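Local coordinates for protein erythromycin dehydratase (Saccharopolyspora erythraea, PDB 3EL6) that probably removes water from a 3-hydroxyacyl intermediate, leaving a carbon-carbon double bond in the growing chain, as the dehydratase domain of a modular polyketide synthase that makes the erythromycin core, at residues A35-L39 against E220-A224; V93-E99 against T154-V159; Q198-A202 against A212-I216. One frame throughout, in Å; residues are numbered along the deposited sequence.

Contact 1. Residues A35-L39 against E220-A224; sequences AEHPL and EEGYA
The ring of Tyr-223 carries Pro-38 on one face: CG of the proline lies over the ring centre, 3.6 Å from the centroid and only 13° off the normal, a CH-pi contact. The same tyrosine turns an edge toward the face of His-37 in an offset edge-to-face pair, with the planes at 85°; Tyr-223 CD1 comes within 3.6 Å of His-37 NE2. Pro-38 CD lies over this same His-37 face, toward the rim. Leu-39 CA sits at the edge of the imidazole, in its plane, and Leu-39 N donates to His-37 ND1 at 3.0 Å, while NE2 is hydrogen-bonded to Asp-84 OD2 of the long helix 79-93. With both nitrogens engaged, the rotation of the ring is fixed. Two loops meet here, one leading into strand 40-45 and the other into helix 227-235, consistent with the junction between the two halves of a double hotdog. His-37 reaches this place because its CG stands anti to its own backbone N (chi1 -171°), which swings the ring across the tyrosine. Pro-38 CG also lies 3.9 Å from Glu-220 CB, and CD 3.5 Å from Gly-222 C. Gly-222 turns the chain at a positive phi, which glycine takes without strain.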
loop_
_atom_site.group_PDB
_atom_site.type_symbol
_atom_site.label_atom_id
_atom_site.label_comp_id
_atom_site.label_asym_id
_atom_site.label_seq_id
_atom_site.Cartn_x
_atom_site.Cartn_y
_atom_site.Cartn_z
ATOM N N ALA A 35 -1.457 -13.720 -2.293
ATOM C CA ALA A 35 -0.038 -13.911 -2.091
ATOM C C ALA A 35 0.140 -15.407 -2.011
ATOM O O ALA A 35 -0.703 -16.114 -1.439
ATOM C CB ALA A 35 0.384 -13.222 -0.794
ATOM N N GLU A 36 1.205 -15.907 -2.600
ATOM C CA GLU A 36 1.474 -17.328 -2.615
ATOM C C GLU A 36 2.236 -17.769 -1.348
ATOM O O GLU A 36 2.216 -18.944 -0.938
ATOM C CB GLU A 36 2.313 -17.634 -3.849
ATOM C CG GLU A 36 1.528 -17.668 -5.140
ATOM C CD GLU A 36 0.712 -18.950 -5.283
ATOM O OE1 GLU A 36 -0.301 -19.125 -4.541
ATOM O OE2 GLU A 36 1.094 -19.790 -6.148
ATOM N N HIS A 37 2.915 -16.840 -0.709
ATOM C CA HIS A 37 3.703 -17.226 0.462
ATOM C C HIS A 37 2.780 -17.742 1.554
ATOM O O HIS A 37 1.764 -17.154 1.834
ATOM C CB HIS A 37 4.436 -16.000 0.972
ATOM C CG HIS A 37 5.431 -16.288 2.032
ATOM N ND1 HIS A 37 5.082 -16.442 3.347
ATOM C CD2 HIS A 37 6.778 -16.348 1.986
ATOM C CE1 HIS A 37 6.170 -16.645 4.066
ATOM N NE2 HIS A 37 7.215 -16.582 3.264
ATOM N N PRO A 38 3.148 -18.833 2.212
ATOM C CA PRO A 38 2.261 -19.392 3.263
ATOM C C PRO A 38 1.804 -18.420 4.368
ATOM O O PRO A 38 0.718 -18.632 4.947
ATOM C CB PRO A 38 3.129 -20.482 3.917
ATOM C CG PRO A 38 4.133 -20.852 2.882
ATOM C CD PRO A 38 4.391 -19.603 2.042
ATOM N N LEU A 39 2.621 -17.416 4.704
ATOM C CA LEU A 39 2.295 -16.478 5.783
ATOM C C LEU A 39 1.600 -15.196 5.270
ATOM O O LEU A 39 1.086 -14.401 6.057
ATOM C CB LEU A 39 3.499 -16.186 6.689
ATOM C CG LEU A 39 4.261 -17.420 7.156
ATOM C CD1 LEU A 39 5.488 -17.011 8.000
ATOM C CD2 LEU A 39 3.331 -18.378 7.950
ATOM N N GLU A 220 4.844 -26.936 3.693
ATOM C CA GLU A 220 4.255 -25.875 2.868
ATOM C C GLU A 220 5.201 -25.498 1.723
ATOM O O GLU A 220 6.390 -25.277 1.930
ATOM C CB GLU A 220 4.025 -24.626 3.716
ATOM C CG GLU A 220 2.827 -24.673 4.621
ATOM C CD GLU A 220 1.612 -24.084 3.949
ATOM O OE1 GLU A 220 0.660 -23.695 4.678
ATOM O OE2 GLU A 220 1.622 -24.007 2.692
ATOM N N GLU A 221 4.698 -25.400 0.503
ATOM C CA GLU A 221 5.552 -24.783 -0.487
ATOM C C GLU A 221 5.257 -23.270 -0.480
ATOM O O GLU A 221 4.217 -22.787 0.026
ATOM C CB GLU A 221 5.373 -25.416 -1.884
ATOM C CG GLU A 221 6.342 -24.860 -3.040
ATOM C CD GLU A 221 7.894 -24.803 -2.711
ATOM O OE1 GLU A 221 8.349 -23.909 -1.963
ATOM O OE2 GLU A 221 8.659 -25.619 -3.274
ATOM N N GLY A 222 6.158 -22.521 -1.062
ATOM C CA GLY A 222 5.847 -21.131 -1.275
ATOM C C GLY A 222 6.724 -20.244 -0.438
ATOM O O GLY A 222 6.742 -19.043 -0.677
ATOM N N TYR A 223 7.505 -20.816 0.478
ATOM C CA TYR A 223 8.526 -19.998 1.170
ATOM C C TYR A 223 9.655 -19.620 0.204
ATOM O O TYR A 223 9.935 -20.366 -0.742
ATOM C CB TYR A 223 9.140 -20.679 2.392
ATOM C CG TYR A 223 8.170 -20.934 3.511
ATOM C CD1 TYR A 223 7.801 -19.922 4.361
ATOM C CD2 TYR A 223 7.635 -22.204 3.725
ATOM C CE1 TYR A 223 6.906 -20.125 5.401
ATOM C CE2 TYR A 223 6.728 -22.414 4.778
ATOM C CZ TYR A 223 6.389 -21.379 5.591
ATOM O OH TYR A 223 5.523 -21.582 6.632
ATOM N N ALA A 224 10.323 -18.489 0.460
ATOM C CA ALA A 224 11.476 -18.116 -0.361
ATOM C C ALA A 224 12.623 -18.958 0.118
ATOM O O ALA A 224 13.272 -19.607 -0.686
ATOM C CB ALA A 224 11.809 -16.620 -0.219
#

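Contact 2. Residues V93-E99 against T154-V159; sequences VGLPVLE and TLAQGV
Leu-95 and Leu-155 meet just after helix 79-93 ends in a Schellman motif with Gly-94 as its C-prime residue; the chain then enters strand 97-103, which pairs antiparallel with strand 148-156 in the first hotdog of the double-hotdog fold. From Leu-95 the contact can be followed outward: CB lies 3.8 Å from Leu-155 CB and close to Ala-156 O, CD1 approaches Leu-155 O, and CD2 rests 3.8 Å from Gln-157 CG. The leucine and the glutamine run side by side in the same direction, and the side-chain NE2 of Gln-157 is hydrogen-bonded to Ser-126 O. Val-97 and Ala-156 form a hydrogen-bonded pair, with Val-97 N to Ala-156 O at 3.0 Å and a shorter return bond; Leu-98 and Leu-155 follow as the non-hydrogen-bonded pair. On the face of these two leucines, Leu-98 also packs against helix 79-93, while CD1 of Leu-155 meets Val-93 CG2 at the last turn of that helix. Glu-99, extended with its CG anti to N (chi1 176°), lies along Thr-154 and places OE2 3.7 Å from Thr-154 CG2. Just past the end of strand 148-156, Gln-157 O lies 3.2 Å from Val-97 CG2.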
loop_
_atom_site.group_PDB
_atom_site.type_symbol
_atom_site.label_atom_id
_atom_site.label_comp_id
_atom_site.label_asym_id
_atom_site.label_seq_id
_atom_site.Cartn_x
_atom_site.Cartn_y
_atom_site.Cartn_z
ATOM N N VAL A 93 8.670 -7.713 -5.780
ATOM C CA VAL A 93 8.916 -6.348 -6.334
ATOM C C VAL A 93 10.016 -6.311 -7.410
ATOM O O VAL A 93 10.197 -5.312 -8.125
ATOM C CB VAL A 93 9.172 -5.247 -5.259
ATOM C CG1 VAL A 93 8.049 -5.252 -4.260
ATOM C CG2 VAL A 93 10.545 -5.395 -4.518
ATOM N N GLY A 94 10.760 -7.391 -7.527
ATOM C CA GLY A 94 11.856 -7.464 -8.526
ATOM C C GLY A 94 13.246 -7.028 -8.028
ATOM O O GLY A 94 14.117 -6.699 -8.844
ATOM N N LEU A 95 13.438 -6.989 -6.716
ATOM C CA LEU A 95 14.738 -6.706 -6.091
ATOM C C LEU A 95 15.012 -7.817 -5.062
ATOM O O LEU A 95 14.628 -7.710 -3.899
ATOM C CB LEU A 95 14.709 -5.337 -5.407
ATOM C CG LEU A 95 14.700 -4.122 -6.352
ATOM C CD1 LEU A 95 14.547 -2.883 -5.413
ATOM C CD2 LEU A 95 15.997 -4.037 -7.136
ATOM N N PRO A 96 15.655 -8.900 -5.500
ATOM C CA PRO A 96 15.556 -10.157 -4.766
ATOM C C PRO A 96 16.615 -10.335 -3.677
ATOM O O PRO A 96 16.548 -11.317 -2.883
ATOM C CB PRO A 96 15.678 -11.208 -5.878
ATOM C CG PRO A 96 16.680 -10.578 -6.821
ATOM C CD PRO A 96 16.188 -9.096 -6.863
ATOM N N VAL A 97 17.539 -9.380 -3.587
ATOM C CA VAL A 97 18.603 -9.424 -2.571
ATOM C C VAL A 97 18.238 -8.587 -1.382
ATOM O O VAL A 97 17.814 -7.425 -1.495
ATOM C CB VAL A 97 19.982 -8.934 -3.151
ATOM C CG1 VAL A 97 21.026 -8.786 -2.065
ATOM C CG2 VAL A 97 20.436 -9.994 -4.187
ATOM N N LEU A 98 18.438 -9.179 -0.220
ATOM C CA LEU A 98 18.253 -8.448 1.026
ATOM C C LEU A 98 19.605 -7.839 1.352
ATOM O O LEU A 98 20.487 -8.498 1.910
ATOM C CB LEU A 98 17.750 -9.441 2.069
ATOM C CG LEU A 98 16.609 -9.194 3.017
ATOM C CD1 LEU A 98 16.607 -10.141 4.262
ATOM C CD2 LEU A 98 16.157 -7.711 3.315
ATOM N N GLU A 99 19.830 -6.587 0.919
ATOM C CA GLU A 99 21.091 -5.954 1.175
ATOM C C GLU A 99 21.360 -5.796 2.663
ATOM O O GLU A 99 22.469 -6.004 3.129
ATOM C CB GLU A 99 21.141 -4.584 0.499
ATOM C CG GLU A 99 22.408 -3.877 0.826
ATOM C CD GLU A 99 22.617 -2.727 -0.106
ATOM O OE1 GLU A 99 22.992 -2.990 -1.270
ATOM O OE2 GLU A 99 22.408 -1.578 0.358
ATOM N N THR A 154 16.882 -3.090 3.369
ATOM C CA THR A 154 17.055 -2.586 2.019
ATOM C C THR A 154 17.070 -3.757 1.056
ATOM O O THR A 154 17.734 -4.773 1.332
ATOM C CB THR A 154 18.418 -1.808 1.947
ATOM O OG1 THR A 154 18.375 -0.702 2.868
ATOM C CG2 THR A 154 18.717 -1.303 0.506
ATOM N N LEU A 155 16.315 -3.646 -0.043
ATOM C CA LEU A 155 16.243 -4.655 -1.076
ATOM C C LEU A 155 17.090 -4.155 -2.220
ATOM O O LEU A 155 17.076 -2.927 -2.547
ATOM C CB LEU A 155 14.791 -4.798 -1.617
ATOM C CG LEU A 155 13.810 -5.305 -0.489
ATOM C CD1 LEU A 155 12.426 -5.259 -1.134
ATOM C CD2 LEU A 155 14.249 -6.769 -0.124
ATOM N N ALA A 156 17.786 -5.062 -2.884
ATOM C CA ALA A 156 18.652 -4.632 -4.012
ATOM C C ALA A 156 18.633 -5.676 -5.104
ATOM O O ALA A 156 17.987 -6.722 -5.012
ATOM C CB ALA A 156 20.073 -4.487 -3.531
ATOM N N GLN A 157 19.467 -5.439 -6.108
ATOM C CA GLN A 157 19.462 -6.246 -7.321
ATOM C C GLN A 157 20.185 -7.619 -7.153
ATOM O O GLN A 157 21.127 -7.735 -6.387
ATOM C CB GLN A 157 20.191 -5.472 -8.450
ATOM C CG GLN A 157 19.494 -4.081 -8.731
ATOM C CD GLN A 157 19.936 -2.903 -7.904
ATOM O OE1 GLN A 157 20.675 -3.010 -6.918
ATOM N NE2 GLN A 157 19.477 -1.695 -8.329
ATOM N N GLY A 158 19.715 -8.585 -7.928
ATOM C CA GLY A 158 20.193 -9.963 -7.914
ATOM C C GLY A 158 21.635 -10.013 -8.396
ATOM O O GLY A 158 22.108 -9.133 -9.200
ATOM N N VAL A 159 22.358 -10.990 -7.869
ATOM C CA VAL A 159 23.737 -11.199 -8.266
ATOM C C VAL A 159 23.930 -12.649 -8.685
ATOM O O VAL A 159 23.140 -13.524 -8.311
ATOM C CB VAL A 159 24.734 -10.843 -7.169
ATOM C CG1 VAL A 159 24.628 -9.359 -6.752
ATOM C CG2 VAL A 159 24.533 -11.728 -5.952
#

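Contact 3. Residues Q198-A202 against A212-I216; sequences QALRA and AEVSI
Strands 200-202 and 212-215 run antiparallel with a pronounced twist, their axes 4.8 Å apart at closest approach and their directions 135° apart. Leu-200 and Val-214 form a non-hydrogen-bonded pair, but by Ala-202 and Glu-213 the register has slipped by one residue. The slip is a classic beta bulge: Arg-201 and Ala-202 both face Glu-213, whose O takes a 2.8 Å bond from Arg-201 N and a weak one from Ala-202 N. Glu-213 N returns a bond to Ala-202 O; on the N-terminal side of the bulge in 198-202, Ser-215 N donates to Ala-199 O. The side chain of Arg-201 bends at chi2 (-62°) and folds back along the partner strand. Its NE and NH2 grip a single atom, Ser-215 O, at 3.2 Å and 2.9 Å; this oxygen lies in the guanidinium plane, while both nitrogens approach from one face of the carbonyl. CG of the arginine passes 3.4 Å from Ser-215 OG. On the face that carries Leu-200 and Val-214, Leu-200 CD2 lies 3.8 Å from Val-214 CG2, the two side chains running alongside each other against helix 227-235. Ala-199 CB fits beside Ile-216 CG2, and Glu-213 accepts a hydrogen bond at OE2 from Trp-169 NE1. A bulged antiparallel hairpin laid against helix 227-235 in this way is in keeping with the second hotdog of a double-hotdog dehydratase.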
loop_
_atom_site.group_PDB
_atom_site.type_symbol
_atom_site.label_atom_id
_atom_site.label_comp_id
_atom_site.label_asym_id
_atom_site.label_seq_id
_atom_site.Cartn_x
_atom_site.Cartn_y
_atom_site.Cartn_z
ATOM N N GLN A 198 15.280 -28.662 15.638
ATOM C CA GLN A 198 16.510 -29.407 15.900
ATOM C C GLN A 198 17.041 -29.914 14.570
ATOM O O GLN A 198 17.187 -31.125 14.328
ATOM C CB GLN A 198 16.188 -30.525 16.896
ATOM C CG GLN A 198 15.769 -29.944 18.203
ATOM C CD GLN A 198 15.430 -30.989 19.232
ATOM O OE1 GLN A 198 15.688 -32.177 19.003
ATOM N NE2 GLN A 198 14.821 -30.574 20.342
ATOM N N ALA A 199 17.418 -28.987 13.688
ATOM C CA ALA A 199 17.647 -29.322 12.295
ATOM C C ALA A 199 19.137 -29.422 11.937
ATOM O O ALA A 199 19.455 -29.661 10.788
ATOM C CB ALA A 199 16.964 -28.270 11.357
ATOM N N LEU A 200 20.025 -29.209 12.902
ATOM C CA LEU A 200 21.471 -29.502 12.673
ATOM C C LEU A 200 21.642 -31.029 12.681
ATOM O O LEU A 200 21.415 -31.642 13.718
ATOM C CB LEU A 200 22.299 -28.852 13.778
ATOM C CG LEU A 200 22.321 -27.328 13.765
ATOM C CD1 LEU A 200 23.066 -26.831 15.050
ATOM C CD2 LEU A 200 23.071 -26.784 12.558
ATOM N N ARG A 201 21.877 -31.637 11.530
ATOM C CA ARG A 201 21.881 -33.117 11.420
ATOM C C ARG A 201 23.339 -33.667 11.577
ATOM O O ARG A 201 23.562 -34.810 12.046
ATOM C CB ARG A 201 21.314 -33.567 10.090
ATOM C CG ARG A 201 19.861 -33.112 9.803
ATOM C CD ARG A 201 18.807 -33.681 10.824
ATOM N NE ARG A 201 17.572 -32.883 10.668
ATOM C CZ ARG A 201 16.555 -32.860 11.514
ATOM N NH1 ARG A 201 16.505 -33.737 12.518
ATOM N NH2 ARG A 201 15.555 -31.997 11.319
ATOM N N ALA A 202 24.320 -32.874 11.145
ATOM C CA ALA A 202 25.751 -33.269 11.284
ATOM C C ALA A 202 26.607 -32.012 11.215
ATOM O O ALA A 202 26.170 -31.019 10.609
ATOM C CB ALA A 202 26.127 -34.220 10.127
ATOM N N ALA A 212 28.046 -27.808 8.099
ATOM C CA ALA A 212 26.923 -28.533 8.777
ATOM C C ALA A 212 25.978 -29.046 7.704
ATOM O O ALA A 212 25.885 -28.462 6.645
ATOM C CB ALA A 212 26.184 -27.610 9.767
ATOM N N GLU A 213 25.272 -30.158 7.969
ATOM C CA GLU A 213 24.178 -30.605 7.134
ATOM C C GLU A 213 22.939 -30.193 7.925
ATOM O O GLU A 213 22.843 -30.489 9.115
ATOM C CB GLU A 213 24.215 -32.134 7.015
ATOM C CG GLU A 213 25.331 -32.591 6.028
ATOM C CD GLU A 213 25.499 -34.093 5.974
ATOM O OE1 GLU A 213 24.761 -34.839 6.699
ATOM O OE2 GLU A 213 26.397 -34.517 5.203
ATOM N N VAL A 214 21.987 -29.543 7.249
ATOM C CA VAL A 214 20.839 -28.968 7.940
ATOM C C VAL A 214 19.630 -29.347 7.081
ATOM O O VAL A 214 19.660 -29.178 5.886
ATOM C CB VAL A 214 20.984 -27.458 8.030
ATOM C CG1 VAL A 214 19.740 -26.925 8.655
ATOM C CG2 VAL A 214 22.213 -27.062 8.879
ATOM N N SER A 215 18.552 -29.872 7.671
ATOM C CA SER A 215 17.395 -30.285 6.865
ATOM C C SER A 215 16.160 -30.361 7.777
ATOM O O SER A 215 16.284 -30.512 8.991
ATOM C CB SER A 215 17.565 -31.648 6.163
ATOM O OG SER A 215 17.798 -32.674 7.152
ATOM N N ILE A 216 14.998 -30.169 7.158
ATOM C CA ILE A 216 13.732 -30.258 7.825
ATOM C C ILE A 216 12.860 -31.134 6.944
ATOM O O ILE A 216 13.196 -31.459 5.812
ATOM C CB ILE A 216 13.069 -28.851 7.994
ATOM C CG1 ILE A 216 12.862 -28.188 6.624
ATOM C CG2 ILE A 216 13.923 -27.986 8.936
ATOM C CD1 ILE A 216 11.925 -26.952 6.727
#

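From the N terminus, the chain passes through 35-39 and later runs down helix 79-93 into 93-99. Contact 2 closes the first loop when 154-159 returns beside it, after 54 residues that hold strands but no helix. Further on, contact 3 closes a short hairpin between 198-202 and 212-216. Just four residues later, 220-224 comes back to 35-39, and contact 1 closes the widest loop, with both others inside it. Contacts 2 and 3 follow in series, on opposite sides of the chain's centre with their own centres about 27 Å apart: one pairs strands beside helix 79-93, the other beside helix 227-235. Contact 1 bridges the two parts.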